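Local coordinates for ThiJ/PfpI family protein (Pseudomonas syringae pv. tomato, PDB 3EWN) that is of unknown function but belongs to the DJ-1/PfpI family of the class I glutamine amidotransferase clan and has an alpha/beta fold, at residues Val57-Asp62 / Asp103-Ala108; Pro209-Ala212 / Lys216-Pro219; Ser48-Lys53 / Gln192-Cys197; Trp145-Ala150 / Ala231-Lys236. One frame throughout, in Å; residues are numbered along the deposited sequence.

Contact 1: Val57-Asp62 / Asp103-Ala108; sequences VAKSLD and DAETLA
The N-cap of helix 104-114 meets the loop at the end of strand 53-58, and a lysine-aspartate salt bridge joins the two at the protein surface. Lys59 carries its ammonium across on an extended chain, and its NZ lies 2.8 Å from Asp103 OD1, which it meets on the syn side, 20° out of the carboxylate plane. The other oxygen serves the helix: Asp103 OD2 accepts from Thr106 N at 2.9 Å, the capping bond, with an N-H...O angle of 148°, and also from Thr106 OG1 at 2.8 Å. Both donors use its anti side but reach it from opposite faces of the carboxylate plane, so the two bonds and the salt bridge together limit rotation of the carboxylate. With CG trans to the backbone N (chi1 -178°), Asp103 can face both Lys59 and its own helix. Glu105 lies obliquely across the lysine chain, its OE2 3.0 Å from Lys59 CE but 4.1 Å from Lys59 NZ, a distance beyond a salt bridge. A water completes the link, donating to Lys59 O at 2.6 Å and to Glu105 OE1. The arrangement is that of an N-capping aspartate shared with a lysine, at the surface of an alpha/beta fold, where a loop after a sheet strand meets a helix N-terminus.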
loop_
_atom_site.group_PDB
_atom_site.type_symbol
_atom_site.label_atom_id
_atom_site.label_comp_id
_atom_site.label_asym_id
_atom_site.label_seq_id
_atom_site.Cartn_x
_atom_site.Cartn_y
_atom_site.Cartn_z
ATOM N N VAL A 57 -11.152 -12.315 -1.549
ATOM C CA VAL A 57 -12.518 -12.745 -1.272
ATOM C C VAL A 57 -13.523 -11.674 -0.881
ATOM O O VAL A 57 -13.246 -10.826 -0.036
ATOM C CB VAL A 57 -12.515 -13.805 -0.155
ATOM C CG1 VAL A 57 -13.884 -14.449 -0.037
ATOM C CG2 VAL A 57 -11.448 -14.844 -0.433
ATOM N N ALA A 58 -14.706 -11.750 -1.482
ATOM C CA ALA A 58 -15.782 -10.806 -1.194
ATOM C C ALA A 58 -17.131 -11.511 -1.269
ATOM O O ALA A 58 -17.217 -12.658 -1.707
ATOM C CB ALA A 58 -15.743 -9.651 -2.183
ATOM N N LYS A 59 -18.182 -10.819 -0.842
ATOM C CA LYS A 59 -19.535 -11.376 -0.860
ATOM C C LYS A 59 -19.917 -11.778 -2.286
ATOM O O LYS A 59 -20.653 -12.744 -2.498
ATOM C CB LYS A 59 -20.525 -10.346 -0.306
ATOM C CG LYS A 59 -21.873 -10.912 0.123
ATOM C CD LYS A 59 -22.658 -9.885 0.933
ATOM C CE LYS A 59 -23.963 -10.471 1.451
ATOM N NZ LYS A 59 -24.706 -9.518 2.321
ATOM N N SER A 60 -19.416 -11.027 -3.262
ATOM C CA SER A 60 -19.672 -11.315 -4.668
ATOM C C SER A 60 -18.442 -10.894 -5.461
ATOM O O SER A 60 -17.497 -10.341 -4.895
ATOM C CB SER A 60 -20.901 -10.552 -5.163
ATOM O OG SER A 60 -22.060 -10.932 -4.443
ATOM N N LEU A 61 -18.443 -11.149 -6.764
ATOM C CA LEU A 61 -17.293 -10.789 -7.581
ATOM C C LEU A 61 -17.339 -9.363 -8.117
ATOM O O LEU A 61 -16.426 -8.931 -8.816
ATOM C CB LEU A 61 -17.126 -11.781 -8.736
ATOM C CG LEU A 61 -16.751 -13.216 -8.339
ATOM C CD1 LEU A 61 -16.588 -14.063 -9.590
ATOM C CD2 LEU A 61 -15.455 -13.222 -7.535
ATOM N N ASP A 62 -18.397 -8.626 -7.795
ATOM C CA ASP A 62 -18.485 -7.246 -8.260
ATOM C C ASP A 62 -17.341 -6.454 -7.627
ATOM O O ASP A 62 -16.947 -6.712 -6.490
ATOM C CB ASP A 62 -19.821 -6.610 -7.859
ATOM C CG ASP A 62 -21.018 -7.352 -8.422
ATOM O OD1 ASP A 62 -21.062 -7.573 -9.647
ATOM O OD2 ASP A 62 -21.918 -7.707 -7.635
ATOM N N ASP A 103 -22.496 -7.853 8.941
ATOM C CA ASP A 103 -23.115 -8.633 7.873
ATOM C C ASP A 103 -23.079 -10.127 8.203
ATOM O O ASP A 103 -22.011 -10.721 8.337
ATOM C CB ASP A 103 -22.379 -8.368 6.558
ATOM C CG ASP A 103 -22.995 -9.101 5.390
ATOM O OD1 ASP A 103 -24.130 -8.754 5.003
ATOM O OD2 ASP A 103 -22.346 -10.027 4.862
ATOM N N ALA A 104 -24.259 -10.730 8.328
ATOM C CA ALA A 104 -24.363 -12.147 8.669
ATOM C C ALA A 104 -23.559 -13.085 7.769
ATOM O O ALA A 104 -22.874 -13.982 8.263
ATOM C CB ALA A 104 -25.830 -12.573 8.676
ATOM N N GLU A 105 -23.638 -12.887 6.456
ATOM C CA GLU A 105 -22.915 -13.755 5.534
ATOM C C GLU A 105 -21.407 -13.619 5.693
ATOM O O GLU A 105 -20.683 -14.614 5.669
ATOM C CB GLU A 105 -23.307 -13.464 4.083
ATOM C CG GLU A 105 -22.675 -14.434 3.097
ATOM C CD GLU A 105 -23.206 -14.285 1.683
ATOM O OE1 GLU A 105 -22.697 -14.990 0.781
ATOM O OE2 GLU A 105 -24.131 -13.470 1.472
ATOM N N THR A 106 -20.932 -12.388 5.854
ATOM C CA THR A 106 -19.501 -12.155 6.023
ATOM C C THR A 106 -19.004 -12.811 7.309
ATOM O O THR A 106 -17.974 -13.482 7.313
ATOM C CB THR A 106 -19.186 -10.645 6.063
ATOM O OG1 THR A 106 -19.577 -10.052 4.819
ATOM C CG2 THR A 106 -17.693 -10.407 6.270
ATOM N N LEU A 107 -19.741 -12.629 8.399
ATOM C CA LEU A 107 -19.342 -13.220 9.670
ATOM C C LEU A 107 -19.329 -14.746 9.599
ATOM O O LEU A 107 -18.417 -15.386 10.121
ATOM C CB LEU A 107 -20.277 -12.761 10.791
ATOM C CG LEU A 107 -20.224 -11.271 11.139
ATOM C CD1 LEU A 107 -21.201 -10.971 12.267
ATOM C CD2 LEU A 107 -18.803 -10.873 11.536
ATOM N N ALA A 108 -20.339 -15.324 8.953
ATOM C CA ALA A 108 -20.424 -16.774 8.831
ATOM C C ALA A 108 -19.199 -17.310 8.103
ATOM O O ALA A 108 -18.635 -18.333 8.493
ATOM C CB ALA A 108 -21.698 -17.164 8.079
HETATM O O HOH W 1 -20.851 -14.990 -1.207
#

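Contact 2: Pro209-Ala212 / Lys216-Pro219; sequences PFNA and KTAP
Asn211 and Thr217 meet where the loop before helix 220-229 folds back on itself. Just ahead of them, Pro209 and Phe210 pack on the second subunit. The backbone carbonyl of Asn211 then takes a hydrogen bond from Thr217 OG1, with 2.8 Å between Asn211 O and Thr217 OG1. The C=O...donor angle is 130° and the hydroxyl stands 48° above the carbonyl plane, away from the lone-pair directions. A chi1 of 64° sets Thr217 OG1 between its own N and carbonyl carbon, facing Asn211. The Asn211 side chain crosses that of Thr217 at about a right angle, its ND2 3.3 Å from Thr217 CB. A water bridges the pair, donating to Asn211 OD1 at 3.1 Å and to Thr217 OG1 at 2.8 Å; the same hydroxyl is hydrogen-bonded to Ser214 OG. Next along the chain, Ala212 CB rests 3.7 Å from Ala218 CB and 3.8 Å from Pro219 CD, beside the polar pair. Gln199 of the second subunit bonds to Phe210 O and Ala212 N. The chemistry implies a loop closed by one hydroxyl-carbonyl bond, a water and a small apolar patch of two alanines and a proline, with its backbone also gripped by the partner chain.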
loop_
_atom_site.group_PDB
_atom_site.type_symbol
_atom_site.label_atom_id
_atom_site.label_comp_id
_atom_site.label_asym_id
_atom_site.label_seq_id
_atom_site.Cartn_x
_atom_site.Cartn_y
_atom_site.Cartn_z
ATOM N N PRO A 209 8.946 11.877 6.638
ATOM C CA PRO A 209 9.341 13.288 6.684
ATOM C C PRO A 209 8.885 14.041 7.936
ATOM O O PRO A 209 9.370 15.139 8.216
ATOM C CB PRO A 209 8.739 13.857 5.397
ATOM C CG PRO A 209 7.528 12.995 5.169
ATOM C CD PRO A 209 8.054 11.614 5.493
ATOM N N PHE A 210 7.959 13.451 8.683
ATOM C CA PHE A 210 7.451 14.074 9.897
ATOM C C PHE A 210 7.418 13.040 11.004
ATOM O O PHE A 210 7.654 11.855 10.757
ATOM C CB PHE A 210 6.064 14.667 9.638
ATOM C CG PHE A 210 6.032 15.596 8.459
ATOM C CD1 PHE A 210 6.779 16.770 8.462
ATOM C CD2 PHE A 210 5.301 15.272 7.321
ATOM C CE1 PHE A 210 6.804 17.599 7.348
ATOM C CE2 PHE A 210 5.320 16.093 6.203
ATOM C CZ PHE A 210 6.072 17.260 6.214
ATOM N N ASN A 211 7.122 13.481 12.221
ATOM C CA ASN A 211 7.129 12.579 13.361
ATOM C C ASN A 211 5.811 12.500 14.123
ATOM O O ASN A 211 5.802 12.541 15.350
ATOM C CB ASN A 211 8.254 13.006 14.308
ATOM C CG ASN A 211 8.494 12.009 15.418
ATOM O OD1 ASN A 211 8.592 10.804 15.176
ATOM N ND2 ASN A 211 8.601 12.506 16.647
ATOM N N ALA A 212 4.701 12.363 13.402
ATOM C CA ALA A 212 3.395 12.294 14.049
ATOM C C ALA A 212 2.674 10.981 13.776
ATOM O O ALA A 212 1.447 10.947 13.743
ATOM C CB ALA A 212 2.527 13.466 13.592
ATOM N N LYS A 216 2.077 9.124 20.826
ATOM C CA LYS A 216 3.078 9.647 21.754
ATOM C C LYS A 216 4.077 10.663 21.192
ATOM O O LYS A 216 4.764 11.339 21.958
ATOM C CB LYS A 216 3.832 8.483 22.401
ATOM C CG LYS A 216 4.423 7.497 21.407
ATOM C CD LYS A 216 4.706 6.149 22.063
ATOM C CE LYS A 216 5.744 6.257 23.171
ATOM N NZ LYS A 216 7.092 6.621 22.651
ATOM N N THR A 217 4.161 10.784 19.870
ATOM C CA THR A 217 5.095 11.742 19.280
ATOM C C THR A 217 4.402 12.840 18.482
ATOM O O THR A 217 5.008 13.863 18.172
ATOM C CB THR A 217 6.117 11.052 18.350
ATOM O OG1 THR A 217 5.440 10.459 17.237
ATOM C CG2 THR A 217 6.887 9.985 19.110
ATOM N N ALA A 218 3.137 12.623 18.145
ATOM C CA ALA A 218 2.382 13.604 17.379
ATOM C C ALA A 218 2.131 14.842 18.231
ATOM O O ALA A 218 2.012 14.748 19.454
ATOM C CB ALA A 218 1.057 13.006 16.934
ATOM N N PRO A 219 2.066 16.024 17.596
ATOM C CA PRO A 219 1.821 17.264 18.341
ATOM C C PRO A 219 0.505 17.118 19.093
ATOM O O PRO A 219 -0.434 16.516 18.580
ATOM C CB PRO A 219 1.732 18.317 17.240
ATOM C CG PRO A 219 2.642 17.768 16.174
ATOM C CD PRO A 219 2.296 16.299 16.167
HETATM O O HOH W 2 6.903 8.362 16.168
#

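Contact 3: Ser48-Lys53 / Gln192-Cys197; sequences SLMGAK and QTYAEC
Tyr194 OH is gripped by two backbone groups of the loop 48-53, donating to one and accepting from the other. It gives its proton to Ser48 O, 2.6 Å from Tyr194 OH, at a C=O...donor angle of 135° with the donor tilted a little from the carbonyl plane; the carbonyl oxygen lies at the ring edge, in its plane. In return, Met50 N (a selenomethionine) donates to Tyr194 OH at 2.9 Å, with an N-H...O angle of 157°. The phenol thus spans the carbonyl and the amide on the two sides of Leu49. A chi1 of -166° turns the ring out from helix 192-201 toward this loop. Leu49 CD2 rests against the ring, 4.1 Å from Tyr194 CE2, while Met50 CG lies 3.6 Å from Tyr194 OH. Ser48 OG has its polar partner in Met45 O. Val186 of helix 177-189 packs on both Ser48 and Tyr194, while Met50 O bonds to Arg190. The loop turns back to strand 53-58 through a type II turn, Leu49 to Ala52. Chemically, the hydroxyl of a buried tyrosine, used as both donor and acceptor, ties helix 192-201 to the carbonyl just before the turn and an amide within it.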
loop_
_atom_site.group_PDB
_atom_site.type_symbol
_atom_site.label_atom_id
_atom_site.label_comp_id
_atom_site.label_asym_id
_atom_site.label_seq_id
_atom_site.Cartn_x
_atom_site.Cartn_y
_atom_site.Cartn_z
ATOM N N SER A 48 4.992 -11.619 -2.320
ATOM C CA SER A 48 6.391 -11.965 -2.559
ATOM C C SER A 48 6.651 -13.463 -2.415
ATOM O O SER A 48 7.705 -13.950 -2.810
ATOM C CB SER A 48 7.301 -11.217 -1.584
ATOM O OG SER A 48 7.274 -11.831 -0.305
ATOM N N LEU A 49 5.690 -14.184 -1.849
ATOM C CA LEU A 49 5.819 -15.621 -1.630
ATOM C C LEU A 49 5.657 -16.451 -2.909
ATOM O O LEU A 49 4.559 -16.553 -3.450
ATOM C CB LEU A 49 4.778 -16.060 -0.591
ATOM C CG LEU A 49 4.889 -15.393 0.785
ATOM C CD1 LEU A 49 3.634 -15.668 1.602
ATOM C CD2 LEU A 49 6.128 -15.917 1.506
HETATM N N MSE A 50 6.749 -17.050 -3.383
HETATM C CA MSE A 50 6.708 -17.875 -4.593
HETATM C C MSE A 50 5.913 -19.156 -4.355
HETATM O O MSE A 50 6.159 -19.872 -3.386
HETATM C CB MSE A 50 8.130 -18.250 -5.029
HETATM C CG MSE A 50 8.967 -17.096 -5.548
HETATM SE SE MSE A 50 10.850 -17.571 -5.707
HETATM C CE MSE A 50 10.686 -18.798 -7.173
ATOM N N GLY A 51 4.956 -19.441 -5.236
ATOM C CA GLY A 51 4.161 -20.650 -5.103
ATOM C C GLY A 51 2.864 -20.484 -4.334
ATOM O O GLY A 51 1.975 -21.334 -4.417
ATOM N N ALA A 52 2.748 -19.394 -3.585
ATOM C CA ALA A 52 1.553 -19.146 -2.799
ATOM C C ALA A 52 0.410 -18.690 -3.685
ATOM O O ALA A 52 0.626 -18.058 -4.725
ATOM C CB ALA A 52 1.835 -18.096 -1.732
ATOM N N LYS A 53 -0.805 -19.026 -3.269
ATOM C CA LYS A 53 -2.002 -18.634 -3.994
ATOM C C LYS A 53 -2.784 -17.667 -3.118
ATOM O O LYS A 53 -3.155 -17.997 -1.995
ATOM C CB LYS A 53 -2.857 -19.860 -4.315
ATOM C CG LYS A 53 -2.168 -20.844 -5.247
ATOM C CD LYS A 53 -3.060 -22.023 -5.568
ATOM C CE LYS A 53 -2.365 -22.986 -6.521
ATOM N NZ LYS A 53 -3.274 -24.089 -6.937
ATOM N N GLN A 192 13.762 -15.963 7.834
ATOM C CA GLN A 192 14.191 -14.570 7.884
ATOM C C GLN A 192 14.918 -14.088 6.638
ATOM O O GLN A 192 14.764 -12.935 6.227
ATOM C CB GLN A 192 15.074 -14.328 9.106
ATOM C CG GLN A 192 15.408 -12.861 9.298
ATOM C CD GLN A 192 16.092 -12.587 10.615
ATOM O OE1 GLN A 192 15.800 -13.231 11.620
ATOM N NE2 GLN A 192 16.990 -11.608 10.626
ATOM N N THR A 193 15.716 -14.958 6.034
ATOM C CA THR A 193 16.450 -14.567 4.840
ATOM C C THR A 193 15.492 -14.221 3.706
ATOM O O THR A 193 15.710 -13.255 2.969
ATOM C CB THR A 193 17.390 -15.682 4.375
ATOM O OG1 THR A 193 18.293 -16.009 5.439
ATOM C CG2 THR A 193 18.191 -15.225 3.159
ATOM N N TYR A 194 14.435 -15.012 3.564
ATOM C CA TYR A 194 13.457 -14.764 2.513
ATOM C C TYR A 194 12.838 -13.394 2.775
ATOM O O TYR A 194 12.693 -12.580 1.863
ATOM C CB TYR A 194 12.371 -15.841 2.531
ATOM C CG TYR A 194 11.497 -15.867 1.294
ATOM C CD1 TYR A 194 11.612 -16.899 0.366
ATOM C CD2 TYR A 194 10.567 -14.861 1.048
ATOM C CE1 TYR A 194 10.824 -16.934 -0.776
ATOM C CE2 TYR A 194 9.769 -14.885 -0.097
ATOM C CZ TYR A 194 9.905 -15.924 -1.001
ATOM O OH TYR A 194 9.115 -15.966 -2.124
ATOM N N ALA A 195 12.487 -13.137 4.033
ATOM C CA ALA A 195 11.885 -11.862 4.408
ATOM C C ALA A 195 12.821 -10.696 4.109
ATOM O O ALA A 195 12.386 -9.637 3.661
ATOM C CB ALA A 195 11.522 -11.866 5.893
ATOM N N GLU A 196 14.110 -10.891 4.363
ATOM C CA GLU A 196 15.082 -9.834 4.116
ATOM C C GLU A 196 15.171 -9.542 2.619
ATOM O O GLU A 196 15.346 -8.391 2.217
ATOM C CB GLU A 196 16.441 -10.232 4.689
ATOM C CG GLU A 196 16.410 -10.384 6.208
ATOM C CD GLU A 196 17.707 -10.931 6.772
ATOM O OE1 GLU A 196 18.365 -11.723 6.066
ATOM O OE2 GLU A 196 18.059 -10.577 7.922
ATOM N N CYS A 197 15.031 -10.576 1.794
ATOM C CA CYS A 197 15.066 -10.377 0.344
ATOM C C CYS A 197 13.867 -9.528 -0.075
ATOM O O CYS A 197 13.990 -8.620 -0.895
ATOM C CB CYS A 197 15.020 -11.714 -0.389
ATOM S SG CYS A 197 16.555 -12.647 -0.274
#

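Contact 4: Trp145-Ala150 / Ala231-Lys236; sequences WSCRDA and AEFTKK
The Phe233 ring presents its edge to the loop 145-150: Ser146 OG lies in the ring plane, 3.4 Å from Phe233 CD2. Cys147 SG sits beside the ring, 4.9 Å from the Phe233 centroid and 68° off the ring normal, an oblique sulfur-aromatic contact. The nearest ring atom to the sulfur is CE2, with 3.7 Å between Cys147 SG and Phe233 CE2. The other aromatic, Trp145, has Ser146 CB on one face, 3.9 Å above the plane and offset toward the rim; its NE1 bonds to Leu200 O of the second subunit. The remaining link is polar. Thr234 OG1 donates to Ser146 O, 2.7 Å away, in the carbonyl plane and on a lone pair, at a C=O...donor angle of 137°. Thr234 CA also approaches Ser146 O, at 3.5 Å, as a CA-H...O contact. A chi1 of -62° places Thr234 OG1 beside its own backbone N, facing this carbonyl. Ser146 OG is held by His144 ND1 and by a glycerol, probably from the crystallisation liquor. Leu98 and Leu128 touch Phe233, so helices 95-100 and 126-132 also pack on the ring. The arrangement is that of a loop between short strands 140-141 and 157-158 docked on the C-terminal helix 231-240, by a helix threonine bonded to a loop carbonyl and an aromatic edge beside serine and cysteine.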
loop_
_atom_site.group_PDB
_atom_site.type_symbol
_atom_site.label_atom_id
_atom_site.label_comp_id
_atom_site.label_asym_id
_atom_site.label_seq_id
_atom_site.Cartn_x
_atom_site.Cartn_y
_atom_site.Cartn_z
ATOM N N TRP A 145 -5.778 2.787 16.475
ATOM C CA TRP A 145 -5.906 3.374 17.800
ATOM C C TRP A 145 -7.301 3.896 18.125
ATOM O O TRP A 145 -7.662 4.007 19.295
ATOM C CB TRP A 145 -4.872 4.486 18.010
ATOM C CG TRP A 145 -4.889 5.583 16.989
ATOM C CD1 TRP A 145 -4.043 5.726 15.927
ATOM C CD2 TRP A 145 -5.764 6.720 16.961
ATOM N NE1 TRP A 145 -4.330 6.886 15.242
ATOM C CE2 TRP A 145 -5.384 7.512 15.855
ATOM C CE3 TRP A 145 -6.831 7.144 17.763
ATOM C CZ2 TRP A 145 -6.035 8.709 15.533
ATOM C CZ3 TRP A 145 -7.478 8.337 17.442
ATOM C CH2 TRP A 145 -7.076 9.103 16.336
ATOM N N SER A 146 -8.092 4.198 17.100
ATOM C CA SER A 146 -9.435 4.731 17.321
ATOM C C SER A 146 -10.475 3.719 17.790
ATOM O O SER A 146 -11.542 4.113 18.266
ATOM C CB SER A 146 -9.950 5.404 16.048
ATOM O OG SER A 146 -10.141 4.447 15.015
ATOM N N CYS A 147 -10.174 2.427 17.675
ATOM C CA CYS A 147 -11.142 1.404 18.069
ATOM C C CYS A 147 -10.531 0.188 18.757
ATOM O O CYS A 147 -11.204 -0.823 18.942
ATOM C CB CYS A 147 -11.915 0.930 16.835
ATOM S SG CYS A 147 -10.873 0.180 15.549
ATOM N N ARG A 148 -9.266 0.289 19.148
ATOM C CA ARG A 148 -8.585 -0.831 19.791
ATOM C C ARG A 148 -9.292 -1.355 21.047
ATOM O O ARG A 148 -9.465 -2.566 21.215
ATOM C CB ARG A 148 -7.149 -0.426 20.137
ATOM C CG ARG A 148 -6.267 -1.581 20.566
ATOM C CD ARG A 148 -4.835 -1.125 20.822
ATOM N NE ARG A 148 -4.751 -0.209 21.956
ATOM C CZ ARG A 148 -4.390 1.068 21.868
ATOM N NH1 ARG A 148 -4.070 1.597 20.695
ATOM N NH2 ARG A 148 -4.356 1.818 22.959
ATOM N N ASP A 149 -9.709 -0.452 21.928
ATOM C CA ASP A 149 -10.365 -0.880 23.157
ATOM C C ASP A 149 -11.701 -1.577 22.949
ATOM O O ASP A 149 -12.127 -2.362 23.796
ATOM C CB ASP A 149 -10.543 0.301 24.111
ATOM C CG ASP A 149 -9.231 0.769 24.696
ATOM O OD1 ASP A 149 -8.408 -0.095 25.064
ATOM O OD2 ASP A 149 -9.023 1.993 24.796
ATOM N N ALA A 150 -12.361 -1.303 21.829
ATOM C CA ALA A 150 -13.646 -1.932 21.546
ATOM C C ALA A 150 -13.516 -3.452 21.480
ATOM O O ALA A 150 -14.467 -4.175 21.780
ATOM C CB ALA A 150 -14.216 -1.398 20.225
ATOM N N ALA A 231 -14.147 10.371 16.561
ATOM C CA ALA A 231 -15.091 10.158 17.655
ATOM C C ALA A 231 -16.318 9.335 17.248
ATOM O O ALA A 231 -16.723 8.414 17.966
ATOM C CB ALA A 231 -15.528 11.502 18.230
ATOM N N GLU A 232 -16.908 9.657 16.101
ATOM C CA GLU A 232 -18.085 8.926 15.646
ATOM C C GLU A 232 -17.781 7.446 15.429
ATOM O O GLU A 232 -18.580 6.581 15.798
ATOM C CB GLU A 232 -18.642 9.530 14.353
ATOM C CG GLU A 232 -19.268 10.915 14.493
ATOM C CD GLU A 232 -20.356 10.981 15.557
ATOM O OE1 GLU A 232 -21.059 9.972 15.773
ATOM O OE2 GLU A 232 -20.518 12.058 16.173
ATOM N N PHE A 233 -16.629 7.153 14.831
ATOM C CA PHE A 233 -16.235 5.770 14.586
ATOM C C PHE A 233 -15.937 5.063 15.909
ATOM O O PHE A 233 -16.361 3.930 16.122
ATOM C CB PHE A 233 -15.000 5.724 13.681
ATOM C CG PHE A 233 -14.503 4.331 13.395
ATOM C CD1 PHE A 233 -15.302 3.418 12.712
ATOM C CD2 PHE A 233 -13.233 3.937 13.799
ATOM C CE1 PHE A 233 -14.837 2.131 12.426
ATOM C CE2 PHE A 233 -12.757 2.657 13.519
ATOM C CZ PHE A 233 -13.563 1.750 12.832
ATOM N N THR A 234 -15.218 5.731 16.804
ATOM C CA THR A 234 -14.901 5.125 18.092
ATOM C C THR A 234 -16.164 4.687 18.819
ATOM O O THR A 234 -16.232 3.574 19.342
ATOM C CB THR A 234 -14.135 6.091 19.004
ATOM O OG1 THR A 234 -12.883 6.425 18.395
ATOM C CG2 THR A 234 -13.877 5.445 20.367
ATOM N N LYS A 235 -17.162 5.564 18.859
ATOM C CA LYS A 235 -18.409 5.230 19.530
ATOM C C LYS A 235 -19.151 4.092 18.832
ATOM O O LYS A 235 -19.673 3.198 19.494
ATOM C CB LYS A 235 -19.307 6.468 19.643
ATOM C CG LYS A 235 -18.811 7.487 20.666
ATOM C CD LYS A 235 -19.802 8.628 20.880
ATOM C CE LYS A 235 -19.845 9.586 19.698
ATOM N NZ LYS A 235 -18.556 10.312 19.506
ATOM N N LYS A 236 -19.185 4.110 17.503
ATOM C CA LYS A 236 -19.868 3.053 16.753
ATOM C C LYS A 236 -19.158 1.714 16.910
ATOM O O LYS A 236 -19.798 0.660 16.895
ATOM C CB LYS A 236 -19.971 3.429 15.272
ATOM C CG LYS A 236 -20.966 4.552 15.015
ATOM C CD LYS A 236 -20.802 5.162 13.631
ATOM C CE LYS A 236 -21.185 4.196 12.533
ATOM N NZ LYS A 236 -21.254 4.899 11.220
#

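How the contacts relate
Contact 4 is the most buried of the four and contact 1 the most exposed; contacts 2 and 3 are partly buried. The chemistry follows: an ion pair and a water at the surface in contact 1, hydroxyl-to-carbonyl bonds with little charge in the other three. Contacts 1 and 3 flank the same strand, 53-58, at its two ends, their centres about 29 Å apart. Contacts 3 and 4 lie on opposite sides of the chain's centre and alternate along the sequence. Along the sequence contact 2 lies between the two segments of contact 4; in space their nearest atoms are about 7 Å apart. The second subunit touches contacts 2 and 3, and contact 4 only through Trp145.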